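Type IV secretion system protein VirB11 (Brucella suis, PDB 2GZA) hydrolyses ATP as a hexameric, cytoplasmic ATPase of the type IV secretion system, which could be required to establish the bacterium's replication niche in the host. Local coordinates at residues I178-E183 and G279-C284. Residues are numbered along the deposited sequence; the frame is centred on the assembly and turned at random.
Sequences IVVAGE and GSITSC
The Walker A strand of a P-loop ATPase core, I178-G182, pairs here in parallel with strand 281-285, and backbone atoms of alternate residues do most of the joining. The amide of I178 bonds to S280 O, while I178 O receives the amide of T282. Two residues on, V180 repeats the pattern: its N donates to T282 O at 2.7 Å, and its O accepts from C284 N. The last rung is weak, G182 N reaching C284 O only at 3.4 Å. CA-H groups of the paired strands also face the carbonyl oxygens, as from I281 CA to I178 O. V179 and A181 turn their backbone bonds to strand 324-331 instead, which places the Walker A strand between two parallel neighbours, as in the RecA-like fold to which secretion ATPases belong. At its end G182 opens the predicted ATP-binding loop, and S283 has its side chain about 5 Å from a bound sulfate, which probably derives from the crystallisation solution, though such ions often mark pockets.

On one face the side chains of V179 and T282 run alongside each other in the same direction, their CG2 methyls 3.9 Å apart. V179 CG1, anti to its backbone N (chi1 177°), leans forward and meets C284 CB at 4.0 Å; helix 289-300 covers V179, A181 and C284 on this side. The other face carries I178, V180, I281 and S283, with V180 CG2 reaching I281 CG2 at 4.4 Å under helix 188-196, which follows the loop. S283 CB packs beside the carbonyl of V180. The buried hydroxyls of T282 and S283 are satisfied by the carbonyl oxygens of L258 and A259, tying this strand to the segment around strand 255-258.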
loop_
_atom_site.group_PDB
_atom_site.type_symbol
_atom_site.label_atom_id
_atom_site.label_comp_id
_atom_site.label_asym_id
_atom_site.label_seq_id
_atom_site.Cartn_x
_atom_site.Cartn_y
_atom_site.Cartn_z
ATOM N N ILE C 178 -30.664 -6.029 -12.901
ATOM C CA ILE C 178 -30.338 -6.291 -14.301
ATOM C C ILE C 178 -29.492 -5.174 -14.886
ATOM O O ILE C 178 -29.855 -3.996 -14.811
ATOM C CB ILE C 178 -31.612 -6.485 -15.156
ATOM C CG1 ILE C 178 -32.465 -7.619 -14.589
ATOM C CG2 ILE C 178 -31.245 -6.756 -16.624
ATOM C CD1 ILE C 178 -33.925 -7.567 -15.003
ATOM N N VAL C 179 -28.360 -5.562 -15.462
ATOM C CA VAL C 179 -27.492 -4.646 -16.199
ATOM C C VAL C 179 -27.588 -4.938 -17.698
ATOM O O VAL C 179 -27.277 -6.035 -18.146
ATOM C CB VAL C 179 -25.997 -4.759 -15.755
ATOM C CG1 VAL C 179 -25.107 -3.840 -16.602
ATOM C CG2 VAL C 179 -25.835 -4.444 -14.280
ATOM N N VAL C 180 -28.033 -3.957 -18.466
ATOM C CA VAL C 180 -28.075 -4.085 -19.920
ATOM C C VAL C 180 -26.731 -3.641 -20.505
ATOM O O VAL C 180 -26.335 -2.488 -20.366
ATOM C CB VAL C 180 -29.242 -3.278 -20.525
ATOM C CG1 VAL C 180 -29.230 -3.363 -22.044
ATOM C CG2 VAL C 180 -30.571 -3.783 -19.970
ATOM N N ALA C 181 -26.021 -4.567 -21.133
ATOM C CA ALA C 181 -24.698 -4.273 -21.656
ATOM C C ALA C 181 -24.664 -4.274 -23.172
ATOM O O ALA C 181 -25.515 -4.868 -23.830
ATOM C CB ALA C 181 -23.672 -5.241 -21.098
ATOM N N GLY C 182 -23.664 -3.604 -23.726
ATOM C CA GLY C 182 -23.488 -3.554 -25.171
ATOM C C GLY C 182 -22.553 -2.440 -25.570
ATOM O O GLY C 182 -22.237 -1.578 -24.759
ATOM N N GLU C 183 -22.094 -2.439 -26.817
ATOM C CA GLU C 183 -21.322 -1.287 -27.279
ATOM C C GLU C 183 -22.251 -0.100 -27.490
ATOM O O GLU C 183 -23.473 -0.243 -27.490
ATOM C CB GLU C 183 -20.489 -1.583 -28.528
ATOM C CG GLU C 183 -21.213 -1.406 -29.851
ATOM C CD GLU C 183 -20.327 -1.723 -31.055
ATOM O OE1 GLU C 183 -19.100 -1.883 -30.881
ATOM O OE2 GLU C 183 -20.865 -1.811 -32.180
ATOM N N GLY C 279 -34.600 -5.013 -7.802
ATOM C CA GLY C 279 -35.290 -4.744 -9.053
ATOM C C GLY C 279 -34.760 -3.616 -9.909
ATOM O O GLY C 279 -35.447 -3.168 -10.830
ATOM N N SER C 280 -33.551 -3.162 -9.607
ATOM C CA SER C 280 -32.881 -2.134 -10.403
ATOM C C SER C 280 -32.534 -2.626 -11.800
ATOM O O SER C 280 -32.163 -3.780 -11.995
ATOM C CB SER C 280 -31.599 -1.669 -9.718
ATOM O OG SER C 280 -31.879 -0.893 -8.564
ATOM N N ILE C 281 -32.670 -1.730 -12.768
ATOM C CA ILE C 281 -32.242 -1.969 -14.133
ATOM C C ILE C 281 -31.353 -0.796 -14.491
ATOM O O ILE C 281 -31.705 0.356 -14.233
ATOM C CB ILE C 281 -33.442 -2.085 -15.109
ATOM C CG1 ILE C 281 -34.415 -3.170 -14.649
ATOM C CG2 ILE C 281 -32.970 -2.375 -16.540
ATOM C CD1 ILE C 281 -35.815 -3.026 -15.228
ATOM N N THR C 282 -30.187 -1.097 -15.051
ATOM C CA THR C 282 -29.252 -0.073 -15.510
ATOM C C THR C 282 -28.545 -0.537 -16.781
ATOM O O THR C 282 -28.803 -1.637 -17.272
ATOM C CB THR C 282 -28.235 0.303 -14.401
ATOM O OG1 THR C 282 -27.421 1.396 -14.839
ATOM C CG2 THR C 282 -27.344 -0.875 -14.031
ATOM N N SER C 283 -27.666 0.295 -17.324
ATOM C CA SER C 283 -26.888 -0.098 -18.489
ATOM C C SER C 283 -25.404 0.213 -18.318
ATOM O O SER C 283 -25.009 0.959 -17.417
ATOM C CB SER C 283 -27.416 0.579 -19.744
ATOM O OG SER C 283 -27.023 1.935 -19.767
ATOM N N CYS C 284 -24.589 -0.350 -19.207
ATOM C CA CYS C 284 -23.155 -0.164 -19.171
ATOM C C CYS C 284 -22.577 -0.500 -20.542
ATOM O O CYS C 284 -22.876 -1.548 -21.099
ATOM C CB CYS C 284 -22.561 -1.072 -18.086
ATOM S SG CYS C 284 -20.774 -0.990 -17.851
#